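PDB 3MDN: glutamine aminotransferase class-II domain protein from Ruegeria pomeroyi, which probably uses a class-II glutamine amidotransferase domain to release ammonia from glutamine for transfer to an acceptor. Local coordinates for the interface of chains A and B. Sequence-based numbering; all coordinates share one arbitrary frame. Chains: chain A/B, Glutamine aminotransferase class-II domain protein.

Contacts 1 and 2 are neighbouring patches of one two-fold symmetric interface between chains A and B, and their C-alpha centres lie about 11 Å apart. A:Tyr136 belongs to both. Contact 1 packs helices 124-129 and 133-136 of the two copies against each other. Contact 2 adds the 3-10 helix 120-123 of chain B and the loops just past residue 136. Symmetry exchanges the roles of the chains, so A:Arg124 and B:Arg124, like A:Tyr136 and B:Tyr136, serve both patches. The deposited assembly holds four copies, but the structure alone does not show that this pairing forms in solution.

Contact 1: the interface of chains A and B. Residues chain A 124-125, 128, 136; chain B 128, 131, 133, 136.
Helices 124-129 and 133-136 form a two-fold helical contact, in which A:Lys125 lies across one face of the B:Tyr136 ring. Its CB sits 3.9 Å from the ring centroid in a CH-pi contact, offset toward the rim. CG of A:Lys125 is anti to the backbone N (chi1 -172°), and the chain runs extended past the ring. This carries the ammonium NZ to the backbone O of B:Ile131, a hydrogen bond of 2.8 Å. The donor is tilted 24° from the carbonyl plane. A looser salt bridge joins the same NZ to the B:Asp133 carboxylate OD2 at 3.9 Å. The tip of B:Tyr136 is also held. Its phenol OH donates to A:Asp128 OD2 at 2.8 Å and meets the anti lone pair of that oxygen. The carboxylate and ring planes are 62° apart. Within chain A, A:Arg124 NE makes a salt bridge with A:Asp128 OD2 at 3.6 Å, which may help balance the carboxylate charge. The A:Arg124 guanidinium meets B:Tyr136 at its rim, with CE1 lying over one guanidinium face. The two-fold related pair, A:Tyr136 and B:Asp128, is modelled too close for its length to be trusted. A:Asp128 and B:Asp128 lie on helix 124-129, and A:Tyr136 and B:Tyr136 end helix 133-136, so the patch sits where these two short helices of each copy meet.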
ATOM      1  N   ARG A 124      14.962 -14.035 -20.565  1.00 25.63           N
ATOM      2  CA  ARG A 124      13.591 -13.569 -20.431  1.00 25.91           C
ATOM      3  C   ARG A 124      13.002 -12.988 -21.735  1.00 25.75           C
ATOM      4  O   ARG A 124      11.815 -13.208 -22.070  1.00 25.85           O
ATOM      5  CB  ARG A 124      13.522 -12.532 -19.333  1.00 26.73           C
ATOM      6  CG  ARG A 124      12.099 -12.205 -18.942  1.00 27.87           C
ATOM      7  CD  ARG A 124      12.137 -11.070 -17.994  1.00 32.98           C
ATOM      8  NE  ARG A 124      11.193 -10.076 -18.464  1.00 35.82           N
ATOM      9  CZ  ARG A 124      11.275  -8.780 -18.236  1.00 31.35           C
ATOM     10  NH1 ARG A 124      12.277  -8.253 -17.535  1.00 28.38           N
ATOM     11  NH2 ARG A 124      10.319  -8.031 -18.719  1.00 34.38           N
ATOM     12  N   LYS A 125      13.825 -12.254 -22.469  1.00 24.62           N
ATOM     13  CA  LYS A 125      13.399 -11.688 -23.750  1.00 24.65           C
ATOM     14  C   LYS A 125      12.916 -12.771 -24.740  1.00 24.95           C
ATOM     15  O   LYS A 125      11.857 -12.618 -25.369  1.00 24.41           O
ATOM     16  CB  LYS A 125      14.502 -10.820 -24.370  1.00 23.68           C
ATOM     17  CG  LYS A 125      14.037 -10.066 -25.605  1.00 23.65           C
ATOM     18  CD  LYS A 125      15.102  -9.241 -26.263  1.00 20.20           C
ATOM     19  CE  LYS A 125      14.423  -8.237 -27.171  1.00 20.47           C
ATOM     20  NZ  LYS A 125      15.298  -7.669 -28.172  1.00 22.82           N
ATOM     21  N   ASP A 128       9.533 -14.160 -23.545  1.00 25.01           N
ATOM     22  CA  ASP A 128       8.469 -13.204 -23.853  1.00 27.67           C
ATOM     23  C   ASP A 128       8.145 -13.193 -25.354  1.00 28.51           C
ATOM     24  O   ASP A 128       6.980 -13.124 -25.745  1.00 29.30           O
ATOM     25  CB  ASP A 128       8.855 -11.760 -23.466  1.00 27.48           C
ATOM     26  CG  ASP A 128       8.904 -11.515 -21.956  1.00 28.99           C
ATOM     27  OD1 ASP A 128       8.534 -12.395 -21.146  1.00 33.72           O
ATOM     28  OD2 ASP A 128       9.327 -10.408 -21.574  1.00 34.91           O
ATOM     29  N   TYR A 136      -0.111 -11.415 -25.717  1.00 28.63           N
ATOM     30  CA  TYR A 136       0.936 -10.560 -25.198  1.00 28.53           C
ATOM     31  C   TYR A 136       0.384  -9.408 -24.342  1.00 28.24           C
ATOM     32  O   TYR A 136       1.013  -8.992 -23.372  1.00 27.82           O
ATOM     33  CB  TYR A 136       1.799 -10.019 -26.332  1.00 28.53           C
ATOM     34  CG  TYR A 136       3.136  -9.553 -25.820  1.00 29.06           C
ATOM     35  CD1 TYR A 136       3.334  -8.224 -25.461  1.00 27.14           C
ATOM     36  CD2 TYR A 136       4.194 -10.457 -25.653  1.00 28.39           C
ATOM     37  CE1 TYR A 136       4.553  -7.788 -24.967  1.00 28.47           C
ATOM     38  CE2 TYR A 136       5.440 -10.026 -25.154  1.00 29.51           C
ATOM     39  CZ  TYR A 136       5.596  -8.689 -24.799  1.00 29.81           C
ATOM     40  OH  TYR A 136       6.808  -8.222 -24.311  1.00 32.81           O
TER
ATOM     41  N   ASP B 128       8.814  -3.897 -27.352  1.00 23.98           N
ATOM     42  CA  ASP B 128       9.632  -4.663 -26.410  1.00 25.48           C
ATOM     43  C   ASP B 128      10.818  -5.334 -27.124  1.00 26.22           C
ATOM     44  O   ASP B 128      11.931  -5.328 -26.609  1.00 25.50           O
ATOM     45  CB  ASP B 128       8.792  -5.740 -25.693  1.00 25.02           C
ATOM     46  CG  ASP B 128       7.974  -5.181 -24.534  1.00 27.45           C
ATOM     47  OD1 ASP B 128       8.172  -4.009 -24.183  1.00 29.79           O
ATOM     48  OD2 ASP B 128       7.114  -5.913 -23.981  1.00 30.76           O
ATOM     49  N   ILE B 131      14.096  -3.508 -27.686  1.00 27.55           N
ATOM     50  CA  ILE B 131      15.033  -3.229 -26.614  1.00 27.06           C
ATOM     51  C   ILE B 131      16.253  -4.178 -26.694  1.00 26.70           C
ATOM     52  O   ILE B 131      16.065  -5.387 -26.808  1.00 26.96           O
ATOM     53  CB  ILE B 131      14.335  -3.346 -25.220  1.00 26.72           C
ATOM     54  CG1 ILE B 131      13.224  -2.295 -25.077  1.00 27.11           C
ATOM     55  CG2 ILE B 131      15.357  -3.195 -24.097  1.00 25.72           C
ATOM     56  CD1 ILE B 131      12.175  -2.646 -23.964  1.00 29.49           C
ATOM     57  N   ASP B 133      19.172  -6.686 -25.658  1.00 27.57           N
ATOM     58  CA  ASP B 133      19.308  -7.693 -24.614  1.00 28.30           C
ATOM     59  C   ASP B 133      19.948  -7.111 -23.352  1.00 28.02           C
ATOM     60  O   ASP B 133      19.550  -7.435 -22.241  1.00 27.06           O
ATOM     61  CB  ASP B 133      20.184  -8.872 -25.098  1.00 29.11           C
ATOM     62  CG  ASP B 133      19.623  -9.589 -26.331  1.00 31.77           C
ATOM     63  OD1 ASP B 133      20.383 -10.378 -26.930  1.00 34.89           O
ATOM     64  OD2 ASP B 133      18.445  -9.384 -26.707  1.00 34.44           O
ATOM     65  N   TYR B 136      17.340  -5.291 -21.406  1.00 26.68           N
ATOM     66  CA  TYR B 136      16.024  -5.914 -21.303  1.00 27.22           C
ATOM     67  C   TYR B 136      15.672  -6.289 -19.854  1.00 27.39           C
ATOM     68  O   TYR B 136      14.513  -6.181 -19.431  1.00 27.40           O
ATOM     69  CB  TYR B 136      15.857  -7.097 -22.259  1.00 27.38           C
ATOM     70  CG  TYR B 136      14.402  -7.421 -22.476  1.00 28.52           C
ATOM     71  CD1 TYR B 136      13.744  -8.348 -21.660  1.00 29.39           C
ATOM     72  CD2 TYR B 136      13.674  -6.775 -23.464  1.00 28.42           C
ATOM     73  CE1 TYR B 136      12.395  -8.620 -21.848  1.00 32.45           C
ATOM     74  CE2 TYR B 136      12.328  -7.037 -23.660  1.00 31.45           C
ATOM     75  CZ  TYR B 136      11.690  -7.960 -22.855  1.00 33.33           C
ATOM     76  OH  TYR B 136      10.341  -8.218 -23.053  1.00 36.33           O
TER

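Contact 2: the interface of chains A and B. Residues chain A 136-137, 139-140; chain B 121, 124, 141-142.
B:Arg124 reaches over to the backbone of chain A, where its guanidinium NH1 donates to the carbonyl O of A:Arg139 at 2.6 Å. The bond is bent at the hydrogen. The carbonyl oxygen lies 20° out of the guanidinium plane. NH2 makes a weak second bond to the same oxygen. The guanidinium is layered between two groups. CE1 of A:Tyr136 lies 3.6 Å above one face, offset toward the rim. CB of B:Ser142 covers the opposite face over its centre. The A:Tyr136 ring and the guanidinium are turned 46° apart, so this is an inclined contact rather than a parallel stack. A:Thr137 O lies at the guanidinium edge, in its plane.

Beside this group, the hydroxyl OG1 of A:Thr137 donates to the B:Glu121 carboxylate OE1 at 3.1 Å and meets that oxygen nearly along its C-O axis. OG1 is anti to its own backbone N (chi1 -170°), which turns the hydroxyl toward chain B. The other carboxylate oxygen positions the arginine. B:Arg124 NE donates to B:Glu121 OE2 at 3.3 Å, a hydrogen bond and salt bridge on the syn side but tilted out of the carboxylate plane. B:Glu121 therefore ties the arginine to A:Thr137 through its two oxygens. An alanine in place of B:Arg124 would probably leave the A:Arg139 carbonyl without this donor, B:Glu121 without its cationic mate, and a gap between A:Tyr136 and B:Ser142.

Farther out, the ammonium of A:Lys140 approaches the same carboxylate. Its charge may help stabilise the B:Glu121 carboxylate without a direct bond, but it also lies near the like-charged B:Arg124 guanidinium. The lysine chain bends at chi2, and its NZ comes within 3.5 Å of B:Ser142 OG in a weak hydrogen bond.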
ATOM      1  N   TYR A 136      -0.111 -11.415 -25.717  1.00 28.63           N
ATOM      2  CA  TYR A 136       0.936 -10.560 -25.198  1.00 28.53           C
ATOM      3  C   TYR A 136       0.384  -9.408 -24.342  1.00 28.24           C
ATOM      4  O   TYR A 136       1.013  -8.992 -23.372  1.00 27.82           O
ATOM      5  CB  TYR A 136       1.799 -10.019 -26.332  1.00 28.53           C
ATOM      6  CG  TYR A 136       3.136  -9.553 -25.820  1.00 29.06           C
ATOM      7  CD1 TYR A 136       3.334  -8.224 -25.461  1.00 27.14           C
ATOM      8  CD2 TYR A 136       4.194 -10.457 -25.653  1.00 28.39           C
ATOM      9  CE1 TYR A 136       4.553  -7.788 -24.967  1.00 28.47           C
ATOM     10  CE2 TYR A 136       5.440 -10.026 -25.154  1.00 29.51           C
ATOM     11  CZ  TYR A 136       5.596  -8.689 -24.799  1.00 29.81           C
ATOM     12  OH  TYR A 136       6.808  -8.222 -24.311  1.00 32.81           O
ATOM     13  N   THR A 137      -0.802  -8.931 -24.682  1.00 27.19           N
ATOM     14  CA  THR A 137      -1.408  -7.871 -23.918  1.00 28.45           C
ATOM     15  C   THR A 137      -1.574  -8.175 -22.424  1.00 28.99           C
ATOM     16  O   THR A 137      -1.678  -7.242 -21.603  1.00 28.36           O
ATOM     17  CB  THR A 137      -2.734  -7.390 -24.530  1.00 28.32           C
ATOM     18  OG1 THR A 137      -3.133  -6.212 -23.849  1.00 31.68           O
ATOM     19  CG2 THR A 137      -3.858  -8.448 -24.418  1.00 28.04           C
ATOM     20  N   ARG A 139       0.625  -9.815 -20.579  1.00 30.34           N
ATOM     21  CA  ARG A 139       1.915  -9.961 -19.918  1.00 30.65           C
ATOM     22  C   ARG A 139       2.164  -8.651 -19.207  1.00 30.80           C
ATOM     23  O   ARG A 139       2.510  -7.664 -19.847  1.00 30.09           O
ATOM     24  CB  ARG A 139       3.016 -10.231 -20.960  1.00 30.90           C
ATOM     25  CG  ARG A 139       4.447 -10.017 -20.451  1.00 31.03           C
ATOM     26  CD  ARG A 139       4.783 -11.065 -19.444  1.00 29.94           C
ATOM     27  NE  ARG A 139       6.214 -11.321 -19.323  1.00 30.18           N
ATOM     28  CZ  ARG A 139       6.762 -11.950 -18.282  1.00 30.35           C
ATOM     29  NH1 ARG A 139       5.995 -12.325 -17.267  1.00 27.98           N
ATOM     30  NH2 ARG A 139       8.070 -12.200 -18.245  1.00 31.84           N
ATOM     31  N   LYS A 140       1.935  -8.614 -17.894  1.00 31.56           N
ATOM     32  CA  LYS A 140       2.012  -7.314 -17.173  1.00 31.87           C
ATOM     33  C   LYS A 140       3.266  -7.177 -16.295  1.00 31.25           C
ATOM     34  O   LYS A 140       3.720  -6.063 -16.025  1.00 30.00           O
ATOM     35  CB  LYS A 140       0.733  -7.047 -16.370  1.00 32.08           C
ATOM     36  CG  LYS A 140      -0.520  -6.880 -17.248  1.00 34.51           C
ATOM     37  CD  LYS A 140      -0.261  -5.862 -18.368  1.00 38.68           C
ATOM     38  CE  LYS A 140      -1.532  -5.263 -18.975  1.00 40.82           C
ATOM     39  NZ  LYS A 140      -1.190  -3.940 -19.653  1.00 44.23           N
TER
ATOM     40  N   GLU B 121      -0.466   0.050 -27.127  1.00 25.27           N
ATOM     41  CA  GLU B 121      -0.867  -1.308 -26.731  1.00 26.47           C
ATOM     42  C   GLU B 121      -1.040  -2.246 -27.918  1.00 25.91           C
ATOM     43  O   GLU B 121      -0.831  -3.437 -27.786  1.00 26.05           O
ATOM     44  CB  GLU B 121      -2.095  -1.315 -25.826  1.00 26.73           C
ATOM     45  CG  GLU B 121      -1.725  -1.176 -24.364  1.00 30.92           C
ATOM     46  CD  GLU B 121      -1.051  -2.440 -23.781  1.00 35.46           C
ATOM     47  OE1 GLU B 121      -1.639  -3.552 -23.864  1.00 36.22           O
ATOM     48  OE2 GLU B 121       0.073  -2.311 -23.229  1.00 37.02           O
ATOM     49  N   ARG B 124       2.831  -3.433 -28.483  1.00 23.09           N
ATOM     50  CA  ARG B 124       3.767  -3.456 -27.365  1.00 23.16           C
ATOM     51  C   ARG B 124       4.865  -4.484 -27.598  1.00 22.04           C
ATOM     52  O   ARG B 124       6.026  -4.225 -27.290  1.00 22.07           O
ATOM     53  CB  ARG B 124       3.093  -3.709 -26.013  1.00 23.13           C
ATOM     54  CG  ARG B 124       4.130  -3.891 -24.893  1.00 25.49           C
ATOM     55  CD  ARG B 124       3.628  -3.446 -23.540  1.00 26.55           C
ATOM     56  NE  ARG B 124       2.642  -4.372 -23.040  1.00 28.36           N
ATOM     57  CZ  ARG B 124       2.923  -5.446 -22.310  1.00 27.08           C
ATOM     58  NH1 ARG B 124       1.936  -6.216 -21.933  1.00 27.25           N
ATOM     59  NH2 ARG B 124       4.176  -5.745 -21.969  1.00 27.86           N
ATOM     60  N   GLY B 141       7.772  -3.218 -16.236  1.00 27.72           N
ATOM     61  CA  GLY B 141       6.328  -3.031 -16.386  1.00 26.95           C
ATOM     62  C   GLY B 141       5.931  -3.034 -17.846  1.00 26.80           C
ATOM     63  O   GLY B 141       6.597  -3.654 -18.693  1.00 26.00           O
ATOM     64  N   SER B 142       4.848  -2.335 -18.157  1.00 25.61           N
ATOM     65  CA  SER B 142       4.325  -2.404 -19.494  1.00 25.69           C
ATOM     66  C   SER B 142       4.085  -1.035 -20.126  1.00 25.66           C
ATOM     67  O   SER B 142       3.405  -0.951 -21.144  1.00 26.52           O
ATOM     68  CB  SER B 142       3.061  -3.271 -19.535  1.00 25.42           C
ATOM     69  OG  SER B 142       1.963  -2.588 -18.965  1.00 26.94           O
TER